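Local coordinates for Thiol:disulfide interchange protein DsbC (Haemophilus influenzae, PDB 1T3B) that is probably required for disulfide bond formation in some periplasmic proteins, passing on its own disulfide, and probably also acts as a disulfide isomerase, at residues Ile79-Lys84 and Asp144-Leu149; Glu86-Thr91 and Asp201-Leu206; Met94-His99 and Ala133-Ala138; Leu108-Asp113 and Leu197-Leu202; Tyr120-Arg125 and Asn165-His170. All coordinates share one frame; numbering follows the deposited sequence.

Contact 1: residues Ile79-Lys84 and Asp144-Leu149; sequences IVYPAK and DPVFAL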
# COMPACT_ATOMS: atom_id res chain seq x y z
N ILE A 79 -8.52 23.07 -22.47
CA ILE A 79 -8.80 24.41 -22.95
C ILE A 79 -7.47 25.16 -22.88
O ILE A 79 -7.12 25.71 -21.85
CB ILE A 79 -9.87 25.07 -22.08
CG1 ILE A 79 -11.12 24.19 -22.08
CG2 ILE A 79 -10.17 26.46 -22.61
CD1 ILE A 79 -12.38 24.85 -21.54
N VAL A 80 -6.75 25.18 -24.00
CA VAL A 80 -5.43 25.79 -24.08
C VAL A 80 -5.32 27.30 -24.28
O VAL A 80 -6.13 27.90 -24.98
CB VAL A 80 -4.61 25.12 -25.21
CG1 VAL A 80 -3.14 25.43 -25.05
CG2 VAL A 80 -4.86 23.64 -25.21
N TYR A 81 -4.29 27.87 -23.68
CA TYR A 81 -3.98 29.29 -23.75
C TYR A 81 -2.47 29.35 -24.03
O TYR A 81 -1.70 29.72 -23.15
CB TYR A 81 -4.27 29.97 -22.41
CG TYR A 81 -5.74 30.10 -22.08
CD1 TYR A 81 -6.45 31.23 -22.45
CD2 TYR A 81 -6.41 29.10 -21.40
CE1 TYR A 81 -7.79 31.35 -22.16
CE2 TYR A 81 -7.76 29.21 -21.11
CZ TYR A 81 -8.44 30.34 -21.50
OH TYR A 81 -9.78 30.47 -21.21
N PRO A 82 -2.04 29.02 -25.26
CA PRO A 82 -0.64 29.02 -25.70
C PRO A 82 0.09 30.33 -25.43
O PRO A 82 -0.54 31.36 -25.22
CB PRO A 82 -0.73 28.73 -27.19
CG PRO A 82 -2.08 28.07 -27.36
CD PRO A 82 -2.93 28.87 -26.43
N ALA A 83 1.42 30.29 -25.43
CA ALA A 83 2.20 31.49 -25.20
C ALA A 83 3.00 31.82 -26.45
O ALA A 83 3.39 30.90 -27.18
CB ALA A 83 3.14 31.29 -24.02
N LYS A 84 3.25 33.12 -26.69
CA LYS A 84 4.02 33.58 -27.86
C LYS A 84 4.79 32.36 -28.35
O LYS A 84 4.49 31.81 -29.41
CB LYS A 84 4.98 34.68 -27.45
N ASP A 144 -16.42 26.60 -28.79
CA ASP A 144 -15.14 27.29 -28.61
C ASP A 144 -14.94 27.44 -27.10
O ASP A 144 -15.27 28.49 -26.53
CB ASP A 144 -15.16 28.68 -29.28
CG ASP A 144 -13.80 29.39 -29.24
OD1 ASP A 144 -13.46 30.08 -30.24
OD2 ASP A 144 -13.07 29.28 -28.23
N PRO A 145 -14.43 26.40 -26.43
CA PRO A 145 -14.19 26.37 -24.98
C PRO A 145 -13.50 27.59 -24.37
O PRO A 145 -13.79 27.96 -23.23
CB PRO A 145 -13.38 25.09 -24.80
CG PRO A 145 -13.98 24.20 -25.83
CD PRO A 145 -14.05 25.11 -27.03
N VAL A 146 -12.60 28.21 -25.11
CA VAL A 146 -11.90 29.39 -24.62
C VAL A 146 -12.89 30.52 -24.37
O VAL A 146 -12.80 31.21 -23.36
CB VAL A 146 -10.83 29.85 -25.61
CG1 VAL A 146 -10.26 31.17 -25.18
CG2 VAL A 146 -9.74 28.82 -25.69
N PHE A 147 -13.82 30.70 -25.29
CA PHE A 147 -14.81 31.75 -25.14
C PHE A 147 -15.73 31.37 -24.00
O PHE A 147 -16.02 32.19 -23.13
CB PHE A 147 -15.63 31.91 -26.42
CG PHE A 147 -16.61 33.05 -26.38
CD1 PHE A 147 -16.23 34.32 -26.81
CD2 PHE A 147 -17.90 32.86 -25.91
CE1 PHE A 147 -17.13 35.38 -26.77
CE2 PHE A 147 -18.81 33.91 -25.87
CZ PHE A 147 -18.43 35.17 -26.29
N ALA A 148 -16.19 30.13 -24.02
CA ALA A 148 -17.10 29.64 -22.99
C ALA A 148 -16.50 29.81 -21.61
O ALA A 148 -17.18 30.28 -20.69
CB ALA A 148 -17.42 28.19 -23.24
N LEU A 149 -15.24 29.42 -21.47
CA LEU A 149 -14.52 29.51 -20.21
C LEU A 149 -14.21 30.95 -19.85
O LEU A 149 -14.40 31.36 -18.71
CB LEU A 149 -13.22 28.70 -20.25
CG LEU A 149 -12.36 28.76 -18.97
CD1 LEU A 149 -13.16 28.12 -17.84
CD2 LEU A 149 -11.00 28.06 -19.15
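Ile79 and Tyr81 turn their side chains onto Pro145, Val146 and Leu149, where the first turns of helix 145-153 cross strand 79-81. The two axes run almost perpendicular, at 89°, and come within 8.5 Å. The tight part lies around Ile79. Its CD1 rests on Pro145 CB at 3.4 Å, while CG2, anti to the backbone N, touches both Val146 CG2 and Leu149 CD2 at 3.9 Å. Tyr81 adds the tip of its ring: Leu149 CD2 sits at the ring edge, in the plane, 3.4 Å from Tyr81 OH. That hydroxyl is hydrogen-bonded to Asn150 and to His105, so a polar end is satisfied inside an otherwise greasy join. Trp140 covers Ile79 from helix 131-141, and Tyr120 packs on Leu149.

The other flank is looser and partly open to solvent. There Val146 meets Tyr81 tip to tip, its CG1 3.9 Å from Tyr81 CE1, and Val146 CG2 lies 3.8 Å from the backbone oxygen Val80 O. At the start of the helix, exposed Asp144 occupies the N-cap and accepts a weak bond from Phe147 N. In this thioredoxin-like domain the strand is an outermost one of the mixed sheet within the chain. With no polar bond between the two segments, their hold depends on apolar burial, while the Tyr81 hydroxyl ties the strand to helix residues beyond them.

Contact 2: residues Glu86-Thr91 and Asp201-Leu206; sequences EKHVVT and DLLRAL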
# COMPACT_ATOMS: atom_id res chain seq x y z
N GLU A 86 6.36 29.08 -26.16
CA GLU A 86 6.53 28.34 -24.93
C GLU A 86 7.90 27.81 -24.59
O GLU A 86 8.67 27.38 -25.46
CB GLU A 86 5.55 27.16 -24.93
CG GLU A 86 5.71 26.26 -26.13
CD GLU A 86 4.74 25.11 -26.13
OE1 GLU A 86 3.51 25.35 -26.10
OE2 GLU A 86 5.20 23.95 -26.17
N LYS A 87 8.16 27.82 -23.29
CA LYS A 87 9.37 27.31 -22.67
C LYS A 87 8.84 26.28 -21.68
O LYS A 87 9.59 25.43 -21.18
CB LYS A 87 10.12 28.43 -21.95
CG LYS A 87 10.68 29.45 -22.92
CD LYS A 87 11.07 30.76 -22.25
CE LYS A 87 11.25 31.85 -23.31
NZ LYS A 87 10.04 31.95 -24.19
N HIS A 88 7.54 26.35 -21.41
CA HIS A 88 6.86 25.44 -20.49
C HIS A 88 5.43 25.13 -20.93
O HIS A 88 4.79 25.93 -21.61
CB HIS A 88 6.85 26.04 -19.09
CG HIS A 88 8.20 26.43 -18.59
ND1 HIS A 88 9.24 25.52 -18.47
CD2 HIS A 88 8.70 27.62 -18.20
CE1 HIS A 88 10.31 26.15 -18.03
NE2 HIS A 88 10.01 27.42 -17.85
N VAL A 89 4.93 23.96 -20.55
CA VAL A 89 3.59 23.52 -20.92
C VAL A 89 2.96 22.81 -19.73
O VAL A 89 3.05 21.58 -19.62
CB VAL A 89 3.64 22.54 -22.11
CG1 VAL A 89 2.24 22.09 -22.49
CG2 VAL A 89 4.31 23.19 -23.28
N VAL A 90 2.30 23.55 -18.85
CA VAL A 90 1.69 22.95 -17.68
C VAL A 90 0.17 22.77 -17.76
O VAL A 90 -0.53 23.64 -18.26
CB VAL A 90 2.02 23.77 -16.43
CG1 VAL A 90 3.52 24.01 -16.38
CG2 VAL A 90 1.26 25.10 -16.44
N THR A 91 -0.32 21.63 -17.28
CA THR A 91 -1.74 21.32 -17.26
C THR A 91 -2.29 21.64 -15.87
O THR A 91 -1.77 21.15 -14.87
CB THR A 91 -2.01 19.85 -17.56
OG1 THR A 91 -1.39 19.49 -18.79
CG2 THR A 91 -3.50 19.62 -17.67
N ASP A 201 6.77 32.61 -9.62
CA ASP A 201 6.95 31.40 -8.82
C ASP A 201 6.72 30.14 -9.65
O ASP A 201 7.51 29.20 -9.57
CB ASP A 201 6.01 31.42 -7.62
CG ASP A 201 6.24 32.61 -6.72
OD1 ASP A 201 6.17 33.76 -7.21
OD2 ASP A 201 6.50 32.41 -5.52
N LEU A 202 5.66 30.12 -10.45
CA LEU A 202 5.39 28.95 -11.27
C LEU A 202 6.56 28.67 -12.20
O LEU A 202 6.85 27.51 -12.51
CB LEU A 202 4.11 29.14 -12.09
CG LEU A 202 3.84 28.03 -13.11
CD1 LEU A 202 3.75 26.68 -12.42
CD2 LEU A 202 2.55 28.31 -13.85
N LEU A 203 7.25 29.72 -12.64
CA LEU A 203 8.38 29.57 -13.54
C LEU A 203 9.54 28.84 -12.85
O LEU A 203 9.97 27.77 -13.30
CB LEU A 203 8.84 30.94 -14.05
CG LEU A 203 9.97 30.96 -15.09
CD1 LEU A 203 9.52 30.24 -16.36
CD2 LEU A 203 10.36 32.40 -15.38
N ARG A 204 10.05 29.42 -11.76
CA ARG A 204 11.14 28.80 -11.02
C ARG A 204 10.82 27.33 -10.75
O ARG A 204 11.53 26.44 -11.22
CB ARG A 204 11.35 29.51 -9.69
CG ARG A 204 11.85 30.93 -9.82
CD ARG A 204 11.73 31.62 -8.48
NE ARG A 204 10.90 32.81 -8.55
CZ ARG A 204 10.14 33.24 -7.54
NH1 ARG A 204 10.11 32.56 -6.40
NH2 ARG A 204 9.43 34.35 -7.66
N ALA A 205 9.75 27.09 -10.00
CA ALA A 205 9.33 25.74 -9.67
C ALA A 205 9.53 24.78 -10.84
O ALA A 205 9.88 23.60 -10.66
CB ALA A 205 7.87 25.75 -9.25
N LEU A 206 9.31 25.28 -12.05
CA LEU A 206 9.45 24.49 -13.27
C LEU A 206 10.92 24.39 -13.69
O LEU A 206 11.40 23.30 -14.03
CB LEU A 206 8.64 25.13 -14.40
CG LEU A 206 7.15 24.79 -14.55
CD1 LEU A 206 6.41 25.97 -15.16
CD2 LEU A 206 6.99 23.53 -15.42
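His88 and Val90, on the same face of strand 88-94, point toward Leu203, Leu206 and Leu202 of helix 199-208, whose axis crosses that of the strand at 104°. The aromatic contacts belong to His88. Leu206 CB stands over the centre of the imidazole, 4.2 Å from the ring centroid and 12° off the normal, a CH-pi contact over the face. His88 CG is anti to its own carbonyl carbon (chi1 -54°), and Leu206 CD1 lies 3.9 Å from that CG. Leu203 comes instead to the ring edge at about a right angle, its CD1 3.2 Å from His88 NE2.

The purely aliphatic contacts gather on Val90. Its CG1 packs on both branches of Leu206, 3.6 Å from CD2, while Val90 CG2 reaches Leu202 CD2 more loosely at 4.3 Å. Ile185 of strand 184-186 touches both Val90 and Leu202, and Ile116 touches both His88 and Leu206, so the helix lies across the sheet of the thioredoxin-like domain, as the C-terminal helix does in this fold. Leucine carbons cover a face and an edge of the imidazole; this environment would be expected to disfavour a charged ring, although His88 remains partly open to solvent.

Contact 3: residues Met94-His99 and Ala133-Ala138; sequences MDITCH and AKQMEA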
# COMPACT_ATOMS: atom_id res chain seq x y z
N MET A 94 -8.75 22.78 -12.83
CA MET A 94 -9.42 23.95 -12.35
C MET A 94 -10.91 23.79 -12.11
O MET A 94 -11.54 22.89 -12.67
CB MET A 94 -9.13 25.06 -13.36
CG MET A 94 -9.88 26.32 -13.17
SD MET A 94 -10.53 26.80 -14.76
CE MET A 94 -12.01 25.86 -14.82
N ASP A 95 -11.46 24.65 -11.26
CA ASP A 95 -12.88 24.64 -10.94
C ASP A 95 -13.36 26.08 -11.13
O ASP A 95 -12.64 27.02 -10.86
CB ASP A 95 -13.09 24.20 -9.49
CG ASP A 95 -14.55 23.92 -9.18
OD1 ASP A 95 -15.39 24.81 -9.43
OD2 ASP A 95 -14.85 22.81 -8.69
N ILE A 96 -14.59 26.24 -11.60
CA ILE A 96 -15.11 27.57 -11.89
C ILE A 96 -15.58 28.36 -10.69
O ILE A 96 -15.80 29.57 -10.78
CB ILE A 96 -16.25 27.50 -12.93
CG1 ILE A 96 -17.31 26.52 -12.46
CG2 ILE A 96 -15.69 27.07 -14.26
CD1 ILE A 96 -18.46 26.40 -13.39
N THR A 97 -15.72 27.68 -9.57
CA THR A 97 -16.18 28.34 -8.36
C THR A 97 -15.02 28.47 -7.37
O THR A 97 -15.24 28.45 -6.16
CB THR A 97 -17.29 27.53 -7.70
OG1 THR A 97 -16.81 26.20 -7.42
CG2 THR A 97 -18.51 27.45 -8.62
N CYS A 98 -13.80 28.59 -7.88
CA CYS A 98 -12.63 28.67 -7.02
C CYS A 98 -11.84 29.97 -7.21
O CYS A 98 -11.28 30.22 -8.28
CB CYS A 98 -11.77 27.42 -7.25
SG CYS A 98 -9.96 27.60 -7.29
N HIS A 99 -11.80 30.79 -6.16
CA HIS A 99 -11.11 32.08 -6.17
C HIS A 99 -9.71 32.10 -6.76
O HIS A 99 -9.37 33.00 -7.54
CB HIS A 99 -11.05 32.66 -4.76
CG HIS A 99 -10.28 33.94 -4.66
ND1 HIS A 99 -9.12 34.05 -3.92
CD2 HIS A 99 -10.49 35.17 -5.20
CE1 HIS A 99 -8.65 35.29 -4.01
NE2 HIS A 99 -9.47 35.98 -4.78
N ALA A 133 -21.27 21.41 -11.84
CA ALA A 133 -20.58 20.36 -12.57
C ALA A 133 -21.17 20.26 -13.97
O ALA A 133 -20.50 19.83 -14.92
CB ALA A 133 -20.75 19.04 -11.85
N LYS A 134 -22.42 20.67 -14.10
CA LYS A 134 -23.12 20.62 -15.37
C LYS A 134 -22.71 21.78 -16.27
O LYS A 134 -22.69 21.66 -17.50
CB LYS A 134 -24.63 20.67 -15.13
CG LYS A 134 -25.12 19.77 -13.99
CD LYS A 134 -25.64 18.43 -14.47
N GLN A 135 -22.39 22.91 -15.65
CA GLN A 135 -21.98 24.08 -16.41
C GLN A 135 -20.60 23.87 -17.01
O GLN A 135 -20.32 24.30 -18.12
CB GLN A 135 -21.95 25.31 -15.50
CG GLN A 135 -23.24 25.52 -14.77
CD GLN A 135 -23.17 26.68 -13.83
OE1 GLN A 135 -22.30 26.74 -12.98
NE2 GLN A 135 -24.10 27.62 -13.98
N MET A 136 -19.74 23.18 -16.27
CA MET A 136 -18.40 22.92 -16.75
C MET A 136 -18.39 21.93 -17.89
O MET A 136 -17.52 21.97 -18.74
CB MET A 136 -17.51 22.44 -15.61
CG MET A 136 -17.05 23.58 -14.72
SD MET A 136 -15.96 23.09 -13.41
CE MET A 136 -17.12 22.98 -12.12
N GLU A 137 -19.36 21.02 -17.89
CA GLU A 137 -19.43 20.05 -18.97
C GLU A 137 -19.76 20.87 -20.21
O GLU A 137 -19.15 20.73 -21.27
CB GLU A 137 -20.54 19.04 -18.71
CG GLU A 137 -20.07 17.61 -18.72
CD GLU A 137 -19.62 17.15 -20.08
OE1 GLU A 137 -20.36 17.41 -21.05
OE2 GLU A 137 -18.55 16.52 -20.19
N ALA A 138 -20.73 21.77 -20.06
CA ALA A 138 -21.14 22.62 -21.14
C ALA A 138 -19.93 23.38 -21.65
O ALA A 138 -19.66 23.39 -22.85
CB ALA A 138 -22.20 23.59 -20.66
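Ile96 and Met136 face each other with their CA atoms 7.5 Å apart, the first inside a type I beta turn from Asp95 to Cys98, the second on helix 131-141. Their side chains reach toward each other tip to tip. Ile96 CG1 takes the crowded position between backbone N and carbonyl carbon (chi1 53°), and CD1 beyond it meets Met136 CG at 3.4 Å. The methionine is bent at its thioether, and its CE lies 3.6 Å from Ile96 CG1 and 3.7 Å from Asp95 OD1. Gln135 touches the same isoleucine more lightly, through OE1 on CD1.

The turn leads into the redox-active disulfide of Cys98 and Cys101, a CxxC at the start of helix 99-105 as in thioredoxins, with Cys98 at the N-cap. Asp95 shapes the approach through an Asx turn: its OD1 accepts from Thr97 N at 2.9 Å, on the anti side of the carboxylate and nearly straight (171°). The same oxygen takes Thr97 OG1 at 2.8 Å, from above the carboxylate plane. Asp95 OD2 is hydrogen-bonded to the backbone N of Arg125, and the arginine side chain touches Cys98. Thr132, one turn before Met136, packs on both Ile96 and Thr97.

Contact 4: residues Leu108-Asp113 and Leu197-Leu202; sequences LKEYND and LKPADL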
# COMPACT_ATOMS: atom_id res chain seq x y z
N LEU A 108 -3.29 34.74 -17.28
CA LEU A 108 -2.82 33.92 -18.38
C LEU A 108 -1.81 34.73 -19.18
O LEU A 108 -0.80 34.19 -19.64
CB LEU A 108 -3.98 33.49 -19.29
CG LEU A 108 -4.82 32.25 -18.96
CD1 LEU A 108 -3.93 31.18 -18.37
CD2 LEU A 108 -5.90 32.59 -18.00
N LYS A 109 -2.09 36.02 -19.35
CA LYS A 109 -1.18 36.89 -20.10
C LYS A 109 0.22 36.82 -19.50
O LYS A 109 1.20 36.68 -20.24
CB LYS A 109 -1.70 38.33 -20.10
N GLU A 110 0.31 36.91 -18.17
CA GLU A 110 1.58 36.83 -17.47
C GLU A 110 2.21 35.46 -17.63
O GLU A 110 3.37 35.35 -18.02
CB GLU A 110 1.40 37.13 -15.98
CG GLU A 110 1.16 38.59 -15.63
CD GLU A 110 -0.18 39.11 -16.12
OE1 GLU A 110 -0.39 39.14 -17.35
OE2 GLU A 110 -1.02 39.48 -15.27
N TYR A 111 1.47 34.39 -17.34
CA TYR A 111 2.03 33.05 -17.51
C TYR A 111 2.46 32.88 -18.95
O TYR A 111 3.54 32.35 -19.24
CB TYR A 111 1.02 31.94 -17.18
CG TYR A 111 0.59 31.87 -15.73
CD1 TYR A 111 -0.60 32.46 -15.31
CD2 TYR A 111 1.39 31.23 -14.79
CE1 TYR A 111 -0.98 32.42 -13.99
CE2 TYR A 111 1.01 31.18 -13.46
CZ TYR A 111 -0.18 31.78 -13.07
OH TYR A 111 -0.54 31.78 -11.74
N ASN A 112 1.61 33.34 -19.86
CA ASN A 112 1.89 33.26 -21.29
C ASN A 112 3.17 34.00 -21.60
O ASN A 112 4.04 33.50 -22.33
CB ASN A 112 0.75 33.87 -22.10
CG ASN A 112 -0.26 32.83 -22.53
OD1 ASN A 112 0.07 31.66 -22.70
ND2 ASN A 112 -1.50 33.26 -22.73
N ASP A 113 3.29 35.20 -21.03
CA ASP A 113 4.46 36.03 -21.26
C ASP A 113 5.73 35.55 -20.56
O ASP A 113 6.77 36.16 -20.72
CB ASP A 113 4.17 37.48 -20.89
CG ASP A 113 3.34 38.20 -21.94
OD1 ASP A 113 3.57 37.95 -23.15
OD2 ASP A 113 2.46 39.01 -21.57
N LEU A 197 0.10 29.15 -7.72
CA LEU A 197 1.46 29.65 -7.83
C LEU A 197 1.44 30.79 -8.83
O LEU A 197 1.12 30.57 -9.99
CB LEU A 197 2.42 28.57 -8.33
CG LEU A 197 3.00 27.55 -7.35
CD1 LEU A 197 3.83 26.53 -8.11
CD2 LEU A 197 3.84 28.24 -6.33
N LYS A 198 1.76 32.00 -8.37
CA LYS A 198 1.80 33.17 -9.24
C LYS A 198 2.74 32.92 -10.42
O LYS A 198 3.57 32.01 -10.38
CB LYS A 198 2.21 34.41 -8.43
CG LYS A 198 3.45 34.24 -7.57
CD LYS A 198 3.55 35.30 -6.46
CE LYS A 198 3.76 36.70 -7.01
NZ LYS A 198 3.75 37.74 -5.94
N PRO A 199 2.60 33.70 -11.50
CA PRO A 199 3.45 33.53 -12.68
C PRO A 199 4.91 33.22 -12.33
O PRO A 199 5.35 32.08 -12.44
CB PRO A 199 3.29 34.85 -13.41
CG PRO A 199 1.91 35.24 -13.09
CD PRO A 199 1.80 34.93 -11.61
N ALA A 200 5.65 34.24 -11.89
CA ALA A 200 7.06 34.09 -11.53
C ALA A 200 7.33 32.76 -10.82
O ALA A 200 8.03 31.89 -11.35
CB ALA A 200 7.49 35.24 -10.64
N ASP A 201 6.77 32.61 -9.62
CA ASP A 201 6.95 31.40 -8.82
C ASP A 201 6.72 30.14 -9.65
O ASP A 201 7.51 29.20 -9.57
CB ASP A 201 6.01 31.42 -7.62
CG ASP A 201 6.24 32.61 -6.72
OD1 ASP A 201 6.17 33.76 -7.21
OD2 ASP A 201 6.50 32.41 -5.52
N LEU A 202 5.66 30.12 -10.45
CA LEU A 202 5.39 28.95 -11.27
C LEU A 202 6.56 28.67 -12.20
O LEU A 202 6.85 27.51 -12.51
CB LEU A 202 4.11 29.14 -12.09
CG LEU A 202 3.84 28.03 -13.11
CD1 LEU A 202 3.75 26.68 -12.42
CD2 LEU A 202 2.55 28.31 -13.85
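Tyr111 lays its ring across the start of helix 199-208, joining the short helix 108-113 to the C-terminal helix of the thioredoxin-like domain. The backbones come closest here too, with Tyr111 CA 5.1 Å from Pro199 CA. The ring is met from several directions. Pro199 crosses it at about a right angle and sets CG over the centre of one face, 4.0 Å from the centroid and 10° off the normal, a CH-pi contact. Leu202 also crosses the ring at about a right angle, yet only its CB lies at the edge, in the ring plane; its CD2 approaches CD2 and CE2 of Tyr111 obliquely, at 3.3 Å from each. Leu202 CG is anti to the backbone N.

At the far end of the ring, Tyr111 OH donates to Leu197 O at 2.7 Å, also from the edge. The donor stands 31° out of the carbonyl plane, with a C=O...donor angle of 134°. Leu197 comes just before Lys198, the N-cap residue, so the phenol binds the chain where it enters the helix. Val118 and Tyr196 pack on the same tyrosine, and Ile116 touches Leu202, which places the aromatic group between the helices and the sheet.

Glu110 takes part through its aliphatic root while its carboxylate end turns away from helix 199-208. Pro199 CG, already over the tyrosine ring, also lies 3.5 Å from Glu110 CB.

Contact 5: residues Tyr120-Arg125 and Asn165-His170; sequences YLAFPR and NIVKKH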
# COMPACT_ATOMS: atom_id res chain seq x y z
N TYR A 120 -6.04 23.76 -19.48
CA TYR A 120 -7.01 23.38 -18.46
C TYR A 120 -7.74 22.07 -18.67
O TYR A 120 -8.17 21.73 -19.76
CB TYR A 120 -8.09 24.45 -18.28
CG TYR A 120 -7.64 25.80 -17.77
CD1 TYR A 120 -7.04 25.94 -16.52
CD2 TYR A 120 -7.87 26.94 -18.52
CE1 TYR A 120 -6.67 27.20 -16.04
CE2 TYR A 120 -7.51 28.19 -18.05
CZ TYR A 120 -6.92 28.32 -16.82
OH TYR A 120 -6.56 29.58 -16.42
N LEU A 121 -7.88 21.38 -17.55
CA LEU A 121 -8.61 20.13 -17.44
C LEU A 121 -9.62 20.51 -16.37
O LEU A 121 -9.36 21.40 -15.57
CB LEU A 121 -7.70 19.02 -16.93
CG LEU A 121 -6.86 18.36 -18.02
CD1 LEU A 121 -5.95 17.34 -17.43
CD2 LEU A 121 -7.80 17.71 -19.00
N ALA A 122 -10.77 19.86 -16.36
CA ALA A 122 -11.77 20.21 -15.37
C ALA A 122 -11.64 19.39 -14.10
O ALA A 122 -11.22 18.23 -14.12
CB ALA A 122 -13.17 20.04 -15.95
N PHE A 123 -12.00 20.01 -12.99
CA PHE A 123 -11.97 19.31 -11.74
C PHE A 123 -13.09 19.79 -10.85
O PHE A 123 -12.86 20.58 -9.93
CB PHE A 123 -10.63 19.51 -11.03
CG PHE A 123 -10.42 18.56 -9.89
CD1 PHE A 123 -9.98 17.26 -10.11
CD2 PHE A 123 -10.74 18.94 -8.59
CE1 PHE A 123 -9.86 16.36 -9.07
CE2 PHE A 123 -10.62 18.04 -7.53
CZ PHE A 123 -10.18 16.75 -7.78
N PRO A 124 -14.33 19.36 -11.13
CA PRO A 124 -15.45 19.79 -10.28
C PRO A 124 -15.40 19.12 -8.91
O PRO A 124 -15.75 17.94 -8.74
CB PRO A 124 -16.69 19.41 -11.11
CG PRO A 124 -16.20 18.33 -12.01
CD PRO A 124 -14.82 18.77 -12.38
N ARG A 125 -14.95 19.89 -7.93
CA ARG A 125 -14.78 19.44 -6.55
C ARG A 125 -16.02 18.87 -5.87
O ARG A 125 -15.99 17.76 -5.36
CB ARG A 125 -14.19 20.58 -5.71
CG ARG A 125 -12.79 20.98 -6.15
CD ARG A 125 -12.32 22.24 -5.45
NE ARG A 125 -13.23 23.36 -5.66
CZ ARG A 125 -13.00 24.60 -5.22
NH1 ARG A 125 -11.89 24.86 -4.55
NH2 ARG A 125 -13.89 25.56 -5.44
N ASN A 165 -19.50 14.21 -17.98
CA ASN A 165 -18.96 13.11 -18.76
C ASN A 165 -17.47 13.29 -18.98
O ASN A 165 -16.67 12.50 -18.49
CB ASN A 165 -19.67 13.02 -20.10
CG ASN A 165 -19.11 11.91 -20.99
OD1 ASN A 165 -19.51 11.77 -22.16
ND2 ASN A 165 -18.19 11.12 -20.45
N ILE A 166 -17.10 14.32 -19.72
CA ILE A 166 -15.69 14.58 -19.99
C ILE A 166 -15.09 15.20 -18.74
O ILE A 166 -13.91 15.00 -18.44
CB ILE A 166 -15.52 15.56 -21.17
CG1 ILE A 166 -15.96 14.89 -22.47
CG2 ILE A 166 -14.07 16.01 -21.29
CD1 ILE A 166 -15.83 15.78 -23.69
N VAL A 167 -15.90 15.98 -18.03
CA VAL A 167 -15.43 16.60 -16.81
C VAL A 167 -15.21 15.48 -15.82
O VAL A 167 -14.31 15.53 -14.98
CB VAL A 167 -16.46 17.62 -16.26
CG1 VAL A 167 -16.37 18.91 -17.05
CG2 VAL A 167 -17.86 17.05 -16.36
N LYS A 168 -16.02 14.43 -15.95
CA LYS A 168 -15.91 13.27 -15.09
C LYS A 168 -14.59 12.57 -15.37
O LYS A 168 -13.84 12.23 -14.45
CB LYS A 168 -17.08 12.33 -15.33
CG LYS A 168 -17.24 11.22 -14.32
CD LYS A 168 -18.57 10.49 -14.52
CE LYS A 168 -18.64 9.23 -13.69
NZ LYS A 168 -17.49 8.32 -13.97
N LYS A 169 -14.29 12.36 -16.65
CA LYS A 169 -13.04 11.70 -17.01
C LYS A 169 -11.86 12.53 -16.52
O LYS A 169 -10.86 11.98 -16.07
CB LYS A 169 -12.97 11.48 -18.52
CG LYS A 169 -11.67 10.81 -18.99
CD LYS A 169 -11.78 10.35 -20.43
CE LYS A 169 -11.98 11.51 -21.40
NZ LYS A 169 -12.24 11.03 -22.79
N HIS A 170 -11.97 13.85 -16.59
CA HIS A 170 -10.90 14.73 -16.13
C HIS A 170 -10.79 14.66 -14.62
O HIS A 170 -9.70 14.71 -14.06
CB HIS A 170 -11.19 16.18 -16.55
CG HIS A 170 -11.06 16.42 -18.01
ND1 HIS A 170 -11.36 17.64 -18.60
CD2 HIS A 170 -10.63 15.62 -19.02
CE1 HIS A 170 -11.13 17.57 -19.89
NE2 HIS A 170 -10.68 16.36 -20.18
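His170 ND1 accepts a hydrogen bond from Ala122 N at 3.2 Å, almost straight at 176°, with the donor tilted 30° out of the imidazole plane. A side chain of helix 166-177 thus bonds to the backbone at the end of strand 116-122. In this thioredoxin-like domain the helix lies on the connection from strand 116-122 to strand 184-186.

The ring is held on both faces. Leu121 CD2 stands over its centre, 3.3 Å from the centroid and only 7° off the normal, a close CH-pi contact; the opposite face lies over Ile166 O, which is offset toward the rim. NE2 has a weak hydrogen bond to Glu77, an acidic neighbour that might favour a proton on that nitrogen while ND1 accepts. Trp140 of helix 131-141 meets the imidazole ring with the planes steeply inclined and also touches Ala122.

Beside the histidine the packing is aliphatic. Ala122 CB meets Val167 CG1 at 3.6 Å, the branch anti to the carbonyl carbon, and Pro124 CG reaches Val167 CB more loosely at 4.3 Å. The His170 root also presses on the strand: its CB lies 3.2 Å from Ala122 O.

All five contacts lie in the thioredoxin-like domain. Contacts 2, 3 and 5 are buried; contacts 1 and 4 are partly buried. Contacts 1, 2 and 5 each set a helix across a strand of one mixed sheet, with strand 116-122 of contact 5 lying between strands 79-81 and 88-94. Contacts 2 and 4 share Leu202 on helix 199-208, their centres about 8 Å apart. Contact 3, at the redox-active turn, joins contact 5 through Met94 O and Phe123 N, and through Glu137 and Ile166 N. Contacts 1, 2 and 3 rest on packing, with no hydrogen bond between their segments, whereas contacts 4 and 5 each add one hydrogen bond between an aromatic side chain and the backbone.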